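Mialostatin (Ixodes ricinus, PDB 6ZTK) inhibits cysteine proteases, including the tick's own midgut cathepsins and several host cathepsins, and so restrains the digestion of blood proteins in the tick gut. Local coordinates at residues A[57-62]-A[90-95]; A[65-70]-A[80-85]; A[109-114]-A[136-141]; A[115-120]-A[128-133]. One frame throughout, in Å; residues are numbered along the deposited sequence. Where two conformers were deposited one is given.

Interaction 1: residues A[57-62]-A[90-95]; sequences GREYYD and TCKIES. Unlike the reference sequence in segment 90-95: Ser95 (reference Thr).
Ile93 packs on the ring of Tyr61 and on the backbone leading to it. From the base outward, Ile93 CB stands 3.7 Å from Glu59 O. CG1 is anti to the carbonyl carbon (chi1 -67°), which carries it over the centre of the Tyr61 ring: it lies 3.6 Å from the centroid and only 6° off the normal, a CH-pi contact. At the tip, Ile93 CD1 meets Arg58 CB at 3.7 Å and also touches the carbonyl carbon of Tyr60, while the CG2 branch approaches Tyr61 OH. Cys91 CB comes to the edge of the same ring.

Two backbone hydrogen bonds hold the two segments together, Ile93 N to Glu59 O (2.9 Å, 168°) and the more bent Tyr61 N to Cys91 O (3.0 Å). Between them sits the non-hydrogen-bonded pair Tyr60 and Lys92. The lysine chain runs alongside the phenol, with Lys92 CG 3.5 Å from Tyr60 CE2. Glu59 lies beside it too, but Glu59 OE2 stays 4.1 Å from Lys92 NZ, beyond a salt bridge. One water joins Glu59 O to the backbone N and carboxylate of Glu94; another links Tyr61 OH to Ile93 O. Arg58 grips Asp62 OD2 side-on with NE and NH2. With Cys91 tied to Cys104, this is the open end of the antiparallel hairpin of strands 60-74 and 78-92 in the cystatin fold.

Interaction 2: residues A[65-70]-A[80-85]; sequences LELLEV and YKLKFT
A classic beta bulge, Leu68 and Glu69 facing Lys83, interrupts the antiparallel hairpin whose turn in cystatins carries the QxVxG protease-binding loop. Lys83 O takes both bulge amides, Leu68 N at 2.8 Å and Glu69 N at 3.2 Å, and Lys83 N returns a nearly straight bond to Glu69 O (2.9 Å, 171°). Leu67, Val70, Leu82 and Phe84 share the face that packs on helix 41-52 through Phe43 and Val51. There Val70 CG2 lies beside Leu82 CD2 at 3.8 Å, and Leu67 CD1 reaches back to Phe84 CB at 4.1 Å.

On the other face Leu68 CD1 touches both Thr85 CG2 (4.0 Å) and Lys83 CE. Thr85 OG1 sits between its own N and carbonyl carbon (chi1 55°), close to the start of the opposite strand, where Glu66 N gives it a weak bond of 3.1 Å; a water joins it to Glu66 OE1. Glu69 OE1 and Lys83 NZ remain 5.1 Å apart. The pairing is therefore held by backbone bonds and by apolar contacts under the helix, while the charges on the other face would attract only at longer range.

Interaction 3: residues A[109-114]-A[136-141]; sequences NKVEAV and DAPNNV. Unlike the reference sequence in segment 136-141: Asn140 (reference Asp).
Asp136 pairs with Val114 through two backbone hydrogen bonds, the last rungs before the chain's C-terminal tail. Asp136 N reaches Val114 O at 2.9 Å, and Asp136 O accepts from Val114 N, also at 2.9 Å and almost straight (174°). The same Asp136 O is met by Ala113 CA at 3.4 Å, a CA-H...O contact. Val114 CG1 comes equally near to it, since that methyl lies between the valine's own N and carbonyl carbon (chi1 50°), turned to the partner strand.

Ala137 directs its methyl away and adds little beyond its backbone. Pro138 makes the main apolar contact: its ring and Val111 pass one another, pointing opposite ways, Pro138 CB to Val111 CG1 being 3.7 Å. Around the same ring, Pro138 CG lies 3.6 Å from Val111 O and Pro138 CD 3.5 Å from Glu112 O, so the carbonyl oxygens of Val111 and Glu112 each meet a ring carbon. The tail then loops out through Asn139 and Asn140 and swings back at the C-terminal residue, where Val141 CG1 comes within 4.2 Å of Val111 O.

Val111 also packs on Leu65 and Thr85, and Glu112 and Ala113 form a classic bulge opposite Thr86, with Gln88 N hydrogen-bonded to Glu112 OE1. The tail thus lies beside the entry to strand 113-122, which runs between strands 78-92 and 127-136, at a surface end of the sheet.

Interaction 4: residues A[115-120]-A[128-133]; sequences CTSIIY and KRVLSY. With TRT (fragment of triton X-100), chain C.
Ile118 pairs with Ser132, and Ser117 with Tyr133, in the hairpin of strands 113-122 and 127-136, where a classic beta bulge sets Leu131 and Ser132 opposite Ile118; in cystatins the turn of this hairpin forms the second protease-binding loop.

The tight side is the face of Ser117, Ile119, Val130 and Tyr133, packed toward helix 41-52, with Ser117 and Ile119 buried. Ser117 OG, anti to its own N (chi1 -179°), bonds to Ser132 O at 2.8 Å in the carbonyl plane. That oxygen also takes Ile118 N, from above the plane, so the buried hydroxyl and a backbone amide share one acceptor. Val130 CG1 closes on Ser117 OG at 3.7 Å. Cys115 SG, disulfide-bonded to Cys135, lies obliquely beside the Tyr133 ring, 4.8 Å from its centroid. At the bulge Leu131 N bonds firmly to Ile118 O (2.8 Å).

Ile118, Leu131 and Ser132 line the more exposed side. Ser132 N and OG make only weak bonds to Ile118 O and N, and a water bridges Ser132 OG to Thr116 O. Ile118 CG2 meets Leu131 CD1 at 4.1 Å. Here the Triton fragment settles in a pocket completed by Trp33 and Gln73. The Arg129 guanidinium overlaps it in the conformer given, so that contact is doubtful. Leu131 CD1 touches the aryl ring at TRT C12 (3.6 Å), and TRT C16 sits over the centre of the Tyr120 ring, 3.7 Å above its plane.

In the fold
All four contacts reach the same antiparallel sheet, interactions 1 and 3 at its margins, where strands pass into loops. Interactions 1 and 2 pair the same two strands, 60-74 and 78-92, yet their centres lie about 21 Å apart, on opposite sides of the chain's centre. Interactions 3 and 4 likewise share strand 113-122, with centres about 19 Å apart. The central seam joins interactions 2 and 4: Cys115 N lies 2.8 Å from Phe84 O, and Phe84 CZ packs on Tyr133 CE2. Interaction 3 touches interaction 2 where Lys83 CE meets Val114 CG2 at 3.7 Å. The Triton fragment lies at interaction 4, with the side chain of Lys81 from interaction 2 about 7 Å away.

Interaction 1: residues A[57-62]-A[90-95]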
# COMPACT_ATOMS: atom_id res chain seq x y z
N GLY A 57 14.99 6.57 1.07
CA GLY A 57 15.39 6.69 2.47
C GLY A 57 15.31 5.39 3.25
O GLY A 57 15.30 5.43 4.49
N ARG A 58 15.15 4.26 2.59
CA ARG A 58 14.94 2.98 3.26
C ARG A 58 16.06 2.01 2.92
O ARG A 58 16.71 2.17 1.88
CB ARG A 58 13.62 2.33 2.84
CG ARG A 58 12.34 3.09 3.20
CD ARG A 58 11.17 2.40 2.53
NE ARG A 58 9.86 2.88 2.95
CZ ARG A 58 9.29 4.00 2.56
NH1 ARG A 58 9.84 4.77 1.65
NH2 ARG A 58 8.08 4.31 3.02
N GLU A 59 16.29 1.02 3.77
CA GLU A 59 17.08 -0.18 3.42
C GLU A 59 16.14 -1.31 3.03
O GLU A 59 16.39 -2.06 2.08
CB GLU A 59 17.95 -0.59 4.61
CG GLU A 59 18.57 -1.95 4.39
CD GLU A 59 19.56 -2.40 5.45
OE1 GLU A 59 19.57 -1.77 6.52
OE2 GLU A 59 20.26 -3.37 5.16
N TYR A 60 15.04 -1.43 3.77
CA TYR A 60 14.05 -2.49 3.58
C TYR A 60 12.74 -1.95 3.00
O TYR A 60 12.31 -0.85 3.40
CB TYR A 60 13.72 -3.21 4.90
CG TYR A 60 14.87 -3.91 5.56
CD1 TYR A 60 15.70 -3.26 6.45
CD2 TYR A 60 15.10 -5.22 5.25
CE1 TYR A 60 16.76 -3.92 7.05
CE2 TYR A 60 16.16 -5.90 5.85
CZ TYR A 60 16.98 -5.25 6.75
OH TYR A 60 18.01 -5.96 7.32
N TYR A 61 12.10 -2.72 2.12
CA TYR A 61 10.69 -2.47 1.82
C TYR A 61 9.86 -2.46 3.11
O TYR A 61 10.09 -3.32 3.99
CB TYR A 61 10.09 -3.45 0.81
CG TYR A 61 10.59 -3.28 -0.59
CD1 TYR A 61 10.15 -2.24 -1.39
CD2 TYR A 61 11.46 -4.19 -1.13
CE1 TYR A 61 10.59 -2.11 -2.71
CE2 TYR A 61 11.92 -4.09 -2.43
CZ TYR A 61 11.49 -3.02 -3.21
OH TYR A 61 11.97 -2.89 -4.51
N ASP A 62 8.90 -1.53 3.20
CA ASP A 62 7.77 -1.79 4.12
C ASP A 62 6.90 -2.90 3.57
O ASP A 62 6.88 -3.21 2.35
CB ASP A 62 6.97 -0.51 4.35
CG ASP A 62 7.76 0.45 5.17
OD1 ASP A 62 8.53 -0.01 6.09
OD2 ASP A 62 7.67 1.67 4.79
N THR A 90 11.26 -7.86 5.71
CA THR A 90 12.60 -8.50 5.67
C THR A 90 13.28 -8.37 4.32
O THR A 90 14.39 -8.91 4.20
CB THR A 90 12.46 -9.98 6.04
OG1 THR A 90 11.60 -10.61 5.11
CG2 THR A 90 11.97 -10.11 7.47
N CYS A 91 12.65 -7.75 3.33
CA CYS A 91 13.22 -7.64 1.96
C CYS A 91 14.12 -6.40 1.86
O CYS A 91 13.62 -5.25 1.97
CB CYS A 91 12.16 -7.49 0.91
SG CYS A 91 11.27 -9.01 0.48
N LYS A 92 15.42 -6.58 1.62
CA LYS A 92 16.34 -5.46 1.35
C LYS A 92 16.09 -4.98 -0.08
O LYS A 92 16.11 -5.76 -1.01
CB LYS A 92 17.80 -5.90 1.51
CG LYS A 92 18.18 -6.11 2.94
CD LYS A 92 19.58 -6.61 3.10
CE LYS A 92 19.93 -6.79 4.56
NZ LYS A 92 21.31 -7.32 4.66
N ILE A 93 15.87 -3.69 -0.25
CA ILE A 93 15.55 -3.15 -1.60
C ILE A 93 16.73 -3.35 -2.60
O ILE A 93 16.49 -3.66 -3.75
CB ILE A 93 15.24 -1.66 -1.41
CG1 ILE A 93 13.96 -1.48 -0.60
CG2 ILE A 93 15.18 -0.92 -2.75
CD1 ILE A 93 13.81 -0.11 0.02
N GLU A 94 17.93 -3.11 -2.11
CA GLU A 94 19.14 -3.09 -2.99
C GLU A 94 19.66 -4.52 -3.22
O GLU A 94 20.79 -4.67 -3.68
CB GLU A 94 20.19 -2.18 -2.38
CG GLU A 94 19.78 -0.71 -2.35
CD GLU A 94 20.54 0.09 -1.30
OE1 GLU A 94 20.16 0.04 -0.09
OE2 GLU A 94 21.56 0.73 -1.65
N SER A 95 18.96 -5.56 -2.80
CA SER A 95 19.29 -6.95 -3.22
C SER A 95 18.82 -7.28 -4.64
O SER A 95 19.03 -8.45 -5.15
CB SER A 95 18.66 -7.90 -2.25
OG SER A 95 17.27 -7.81 -2.44
O HOH W 1 18.65 -2.16 0.59
O HOH W 2 14.13 -4.33 -5.09

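Interaction 2: residues A[65-70]-A[80-85]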
# COMPACT_ATOMS: atom_id res chain seq x y z
N LEU A 65 0.44 -4.40 7.01
CA LEU A 65 -0.16 -5.25 8.09
C LEU A 65 -1.66 -5.35 7.95
O LEU A 65 -2.21 -6.49 7.87
CB LEU A 65 0.20 -4.68 9.45
CG LEU A 65 1.64 -4.82 9.89
CD1 LEU A 65 1.89 -4.06 11.17
CD2 LEU A 65 2.01 -6.31 10.07
N GLU A 66 -2.37 -4.24 7.82
CA GLU A 66 -3.83 -4.27 7.74
C GLU A 66 -4.32 -3.15 6.80
O GLU A 66 -3.87 -2.00 6.98
CB GLU A 66 -4.42 -4.07 9.13
CG GLU A 66 -5.91 -4.15 9.19
CD GLU A 66 -6.47 -4.07 10.60
OE1 GLU A 66 -5.70 -3.82 11.55
OE2 GLU A 66 -7.72 -4.13 10.73
N LEU A 67 -5.24 -3.50 5.93
CA LEU A 67 -6.00 -2.48 5.16
C LEU A 67 -7.13 -2.03 6.04
O LEU A 67 -8.03 -2.85 6.41
CB LEU A 67 -6.43 -3.06 3.82
CG LEU A 67 -7.21 -2.13 2.91
CD1 LEU A 67 -6.41 -0.89 2.54
CD2 LEU A 67 -7.62 -2.86 1.65
N LEU A 68 -7.15 -0.76 6.36
CA LEU A 68 -8.16 -0.18 7.27
C LEU A 68 -9.36 0.35 6.53
O LEU A 68 -10.48 0.26 7.07
CB LEU A 68 -7.53 0.93 8.09
CG LEU A 68 -6.36 0.55 8.97
CD1 LEU A 68 -5.74 1.78 9.57
CD2 LEU A 68 -6.79 -0.40 10.10
N GLU A 69 -9.13 1.04 5.41
CA GLU A 69 -10.19 1.77 4.71
C GLU A 69 -9.87 1.79 3.22
O GLU A 69 -8.71 1.91 2.86
CB GLU A 69 -10.37 3.19 5.20
CG GLU A 69 -11.56 3.93 4.64
CD GLU A 69 -11.78 5.33 5.23
OE1 GLU A 69 -10.95 5.79 6.09
OE2 GLU A 69 -12.73 6.01 4.71
N VAL A 70 -10.93 1.66 2.42
CA VAL A 70 -10.84 1.79 0.94
C VAL A 70 -11.96 2.69 0.48
O VAL A 70 -13.13 2.41 0.83
CB VAL A 70 -10.99 0.44 0.24
CG1 VAL A 70 -10.95 0.61 -1.28
CG2 VAL A 70 -9.93 -0.49 0.68
N TYR A 80 -8.40 4.70 -6.31
CA TYR A 80 -8.53 4.01 -5.01
C TYR A 80 -7.78 4.81 -3.97
O TYR A 80 -6.59 5.13 -4.14
CB TYR A 80 -7.94 2.59 -5.08
CG TYR A 80 -8.64 1.70 -6.05
CD1 TYR A 80 -8.25 1.71 -7.38
CD2 TYR A 80 -9.70 0.89 -5.71
CE1 TYR A 80 -8.89 0.94 -8.32
CE2 TYR A 80 -10.37 0.12 -6.64
CZ TYR A 80 -9.94 0.11 -7.95
OH TYR A 80 -10.66 -0.62 -8.86
N LYS A 81 -8.44 5.18 -2.88
CA LYS A 81 -7.81 5.85 -1.74
C LYS A 81 -7.75 4.81 -0.61
O LYS A 81 -8.82 4.37 -0.14
CB LYS A 81 -8.56 7.11 -1.32
CG LYS A 81 -7.93 7.80 -0.14
CD LYS A 81 -8.66 9.13 0.17
CE LYS A 81 -8.07 9.77 1.40
NZ LYS A 81 -8.86 10.96 1.82
N LEU A 82 -6.54 4.39 -0.28
CA LEU A 82 -6.30 3.27 0.66
C LEU A 82 -5.67 3.80 1.93
O LEU A 82 -4.67 4.55 1.86
CB LEU A 82 -5.37 2.27 -0.01
CG LEU A 82 -5.79 1.78 -1.38
CD1 LEU A 82 -4.71 0.84 -1.93
CD2 LEU A 82 -7.10 1.07 -1.33
N LYS A 83 -6.18 3.33 3.07
CA LYS A 83 -5.55 3.63 4.36
C LYS A 83 -5.15 2.33 5.03
O LYS A 83 -6.00 1.46 5.10
CB LYS A 83 -6.50 4.40 5.27
CG LYS A 83 -5.87 4.77 6.61
CD LYS A 83 -6.93 5.41 7.53
CE LYS A 83 -6.34 5.73 8.89
NZ LYS A 83 -7.40 6.29 9.78
N PHE A 84 -3.88 2.18 5.34
CA PHE A 84 -3.38 0.88 5.82
C PHE A 84 -2.21 1.07 6.74
O PHE A 84 -1.47 2.06 6.66
CB PHE A 84 -3.01 0.02 4.59
CG PHE A 84 -2.11 0.69 3.59
CD1 PHE A 84 -0.72 0.63 3.67
CD2 PHE A 84 -2.70 1.40 2.59
CE1 PHE A 84 0.09 1.29 2.77
CE2 PHE A 84 -1.90 2.09 1.70
CZ PHE A 84 -0.51 2.02 1.78
N THR A 85 -2.00 0.12 7.63
CA THR A 85 -0.82 0.12 8.50
C THR A 85 0.35 -0.62 7.83
O THR A 85 0.08 -1.58 7.06
CB THR A 85 -1.14 -0.50 9.88
OG1 THR A 85 -1.68 -1.80 9.65
CG2 THR A 85 -2.10 0.38 10.62
O HOH W 3 -2.94 -2.73 11.96

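Interaction 3: residues A[109-114]-A[136-141]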
# COMPACT_ATOMS: atom_id res chain seq x y z
N ASN A 109 5.38 -7.92 14.09
CA ASN A 109 3.96 -7.60 13.84
C ASN A 109 3.62 -6.20 14.39
O ASN A 109 2.42 -5.85 14.47
CB ASN A 109 3.13 -8.75 14.40
CG ASN A 109 1.73 -8.76 13.84
OD1 ASN A 109 1.33 -7.82 13.16
ND2 ASN A 109 0.97 -9.80 14.17
N LYS A 110 4.58 -5.33 14.62
CA LYS A 110 4.35 -4.03 15.29
C LYS A 110 3.95 -3.02 14.20
O LYS A 110 4.69 -2.91 13.20
CB LYS A 110 5.63 -3.54 15.98
N VAL A 111 2.89 -2.27 14.40
CA VAL A 111 2.55 -1.12 13.53
C VAL A 111 3.65 -0.08 13.65
O VAL A 111 3.88 0.47 14.76
CB VAL A 111 1.15 -0.56 13.85
CG1 VAL A 111 0.89 0.70 13.04
CG2 VAL A 111 0.08 -1.60 13.65
N GLU A 112 4.26 0.32 12.53
CA GLU A 112 5.27 1.39 12.53
C GLU A 112 4.81 2.63 11.81
O GLU A 112 5.38 3.72 12.04
CB GLU A 112 6.60 0.86 11.99
CG GLU A 112 7.12 -0.27 12.89
CD GLU A 112 8.34 -1.02 12.43
OE1 GLU A 112 8.71 -0.88 11.25
OE2 GLU A 112 8.81 -1.85 13.27
N ALA A 113 3.78 2.53 10.99
CA ALA A 113 3.26 3.70 10.25
C ALA A 113 1.82 3.42 9.86
O ALA A 113 1.44 2.25 9.70
CB ALA A 113 4.08 3.97 9.03
N VAL A 114 1.06 4.49 9.73
CA VAL A 114 -0.29 4.45 9.13
C VAL A 114 -0.23 5.33 7.89
O VAL A 114 0.17 6.50 7.99
CB VAL A 114 -1.41 4.86 10.09
CG1 VAL A 114 -1.17 6.14 10.78
CG2 VAL A 114 -2.76 4.79 9.42
N ASP A 136 1.91 8.69 8.76
CA ASP A 136 2.16 9.20 10.12
C ASP A 136 2.56 8.04 11.02
O ASP A 136 2.14 6.91 10.78
CB ASP A 136 0.90 9.85 10.68
CG ASP A 136 0.45 11.10 9.93
OD1 ASP A 136 1.32 11.94 9.65
OD2 ASP A 136 -0.71 11.15 9.57
N ALA A 137 3.29 8.32 12.08
CA ALA A 137 3.49 7.30 13.11
C ALA A 137 2.14 6.99 13.80
O ALA A 137 1.34 7.88 13.98
CB ALA A 137 4.53 7.82 14.11
N PRO A 138 1.86 5.73 14.26
CA PRO A 138 0.67 5.22 15.04
C PRO A 138 0.66 6.11 16.32
O PRO A 138 1.71 6.34 16.88
CB PRO A 138 0.89 3.73 15.21
CG PRO A 138 2.35 3.65 15.21
CD PRO A 138 2.81 4.62 14.16
N ASN A 139 -0.49 6.61 16.73
CA ASN A 139 -0.53 7.43 17.97
C ASN A 139 -0.98 6.56 19.12
O ASN A 139 -1.01 7.11 20.25
CB ASN A 139 -1.43 8.63 17.80
CG ASN A 139 -2.89 8.31 17.65
OD1 ASN A 139 -3.25 7.15 17.48
ND2 ASN A 139 -3.74 9.34 17.66
N ASN A 140 -1.17 5.28 18.92
CA ASN A 140 -1.67 4.41 20.01
C ASN A 140 -0.83 3.17 20.17
O ASN A 140 -1.48 2.12 20.41
CB ASN A 140 -3.16 4.16 19.80
CG ASN A 140 -3.43 3.45 18.50
OD1 ASN A 140 -2.51 3.27 17.68
ND2 ASN A 140 -4.68 3.04 18.36
N VAL A 141 0.48 3.30 20.16
CA VAL A 141 1.46 2.23 20.49
C VAL A 141 2.33 2.69 21.65
O VAL A 141 3.09 1.85 22.13
CB VAL A 141 2.34 1.85 19.28
CG1 VAL A 141 1.50 1.37 18.13
CG2 VAL A 141 3.24 3.02 18.87
OXT VAL A 141 2.34 3.86 22.14

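Interaction 4: residues A[115-120]-A[128-133]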
# COMPACT_ATOMS: atom_id res chain seq x y z
N CYS A 115 -0.56 4.74 6.76
CA CYS A 115 -0.34 5.40 5.46
C CYS A 115 -1.65 5.53 4.68
O CYS A 115 -2.55 4.68 4.75
CB CYS A 115 0.59 4.53 4.67
SG CYS A 115 2.20 4.30 5.46
N THR A 116 -1.74 6.59 3.94
CA THR A 116 -2.80 6.82 2.96
C THR A 116 -2.14 6.91 1.60
O THR A 116 -1.20 7.72 1.43
CB THR A 116 -3.60 8.09 3.31
OG1 THR A 116 -4.19 7.86 4.61
CG2 THR A 116 -4.70 8.34 2.32
N SER A 117 -2.68 6.20 0.62
CA SER A 117 -2.14 6.22 -0.76
C SER A 117 -3.29 6.25 -1.73
O SER A 117 -4.26 5.54 -1.54
CB SER A 117 -1.27 5.02 -0.99
OG SER A 117 -0.72 5.02 -2.30
N ILE A 118 -3.18 7.14 -2.75
CA ILE A 118 -4.15 7.14 -3.86
C ILE A 118 -3.51 6.48 -5.08
O ILE A 118 -2.42 6.90 -5.44
CB ILE A 118 -4.63 8.55 -4.16
CG1 ILE A 118 -5.37 9.11 -2.95
CG2 ILE A 118 -5.49 8.52 -5.38
CD1 ILE A 118 -5.68 10.59 -3.06
N ILE A 119 -4.21 5.53 -5.65
CA ILE A 119 -3.75 4.81 -6.86
C ILE A 119 -4.73 5.11 -7.99
O ILE A 119 -5.95 4.90 -7.84
CB ILE A 119 -3.64 3.32 -6.59
CG1 ILE A 119 -2.68 3.06 -5.43
CG2 ILE A 119 -3.18 2.60 -7.84
CD1 ILE A 119 -2.51 1.61 -5.20
N TYR A 120 -4.17 5.56 -9.10
CA TYR A 120 -4.92 5.77 -10.36
C TYR A 120 -4.82 4.50 -11.19
O TYR A 120 -3.70 4.00 -11.38
CB TYR A 120 -4.32 6.94 -11.10
CG TYR A 120 -4.80 7.16 -12.49
CD1 TYR A 120 -6.05 7.67 -12.74
CD2 TYR A 120 -3.96 6.88 -13.55
CE1 TYR A 120 -6.52 7.90 -14.01
CE2 TYR A 120 -4.41 7.11 -14.85
CZ TYR A 120 -5.68 7.62 -15.08
OH TYR A 120 -6.09 7.88 -16.36
N LYS A 128 -1.61 1.00 -13.58
CA LYS A 128 -1.75 1.35 -12.15
C LYS A 128 -0.61 2.30 -11.84
O LYS A 128 0.56 2.01 -12.22
CB LYS A 128 -1.57 0.21 -11.14
CG LYS A 128 -2.44 -1.01 -11.20
CD LYS A 128 -2.07 -1.96 -10.06
CE LYS A 128 -0.65 -2.47 -10.07
NZ LYS A 128 -0.55 -3.77 -10.76
N ARG A 129 -0.91 3.42 -11.18
CA ARG A 129 0.08 4.45 -10.85
C ARG A 129 -0.23 4.99 -9.47
O ARG A 129 -1.35 5.42 -9.22
CB ARG A 129 0.04 5.61 -11.85
CG ARG A 129 0.87 6.82 -11.47
CD ARG A 129 0.64 7.90 -12.52
NE ARG A 129 1.36 9.14 -12.31
CZ ARG A 129 1.44 10.10 -13.23
NH1 ARG A 129 0.81 9.94 -14.39
NH2 ARG A 129 2.11 11.21 -12.98
N VAL A 130 0.77 4.99 -8.60
CA VAL A 130 0.61 5.66 -7.30
C VAL A 130 0.66 7.16 -7.49
O VAL A 130 1.70 7.67 -7.95
CB VAL A 130 1.67 5.20 -6.30
CG1 VAL A 130 1.57 5.99 -5.00
CG2 VAL A 130 1.55 3.71 -6.02
N LEU A 131 -0.40 7.86 -7.12
CA LEU A 131 -0.39 9.35 -7.21
C LEU A 131 0.13 9.99 -5.93
O LEU A 131 0.70 11.08 -5.98
CB LEU A 131 -1.80 9.84 -7.46
CG LEU A 131 -2.47 9.39 -8.75
CD1 LEU A 131 -3.86 10.03 -8.86
CD2 LEU A 131 -1.60 9.75 -9.93
N SER A 132 -0.10 9.36 -4.78
CA SER A 132 0.30 9.93 -3.49
C SER A 132 0.58 8.78 -2.52
O SER A 132 -0.05 7.72 -2.66
CB SER A 132 -0.76 10.87 -2.95
OG SER A 132 -1.92 10.19 -2.64
N TYR A 133 1.45 9.05 -1.55
CA TYR A 133 1.73 8.07 -0.46
C TYR A 133 2.26 8.87 0.70
O TYR A 133 3.35 9.49 0.57
CB TYR A 133 2.71 7.00 -0.96
CG TYR A 133 2.94 5.86 0.01
CD1 TYR A 133 3.71 6.01 1.14
CD2 TYR A 133 2.44 4.62 -0.30
CE1 TYR A 133 3.94 4.93 1.99
CE2 TYR A 133 2.68 3.51 0.53
CZ TYR A 133 3.41 3.70 1.68
OH TYR A 133 3.64 2.60 2.49
O24 TRT C . 2.00 13.98 -14.78
C23 TRT C . 1.47 12.79 -15.27
C22 TRT C . 1.75 11.71 -14.25
O21 TRT C . 0.53 11.07 -13.86
C20 TRT C . -0.14 11.68 -12.77
C19 TRT C . -1.57 11.99 -13.17
O18 TRT C . -2.22 10.81 -13.61
C17 TRT C . -3.39 11.05 -14.40
C16 TRT C . -4.65 11.11 -13.55
O15 TRT C . -4.33 11.61 -12.24
C12 TRT C . -5.34 12.11 -11.45
C13 TRT C . -6.60 11.53 -11.37
C14 TRT C . -7.57 12.08 -10.54
C11 TRT C . -5.05 13.20 -10.66
C10 TRT C . -6.01 13.71 -9.81
C9 TRT C . -7.30 13.20 -9.75
C6 TRT C . -8.38 13.88 -8.89
C8 TRT C . -9.05 14.76 -9.94
C7 TRT C . -7.85 14.83 -7.80
C5 TRT C . -9.52 12.94 -8.42
C1 TRT C . -9.38 11.97 -7.23
C2 TRT C . -9.52 12.75 -5.93
C4 TRT C . -8.03 11.27 -7.24
C3 TRT C . -10.48 10.91 -7.30
O HOH W 4 -1.94 9.96 -0.04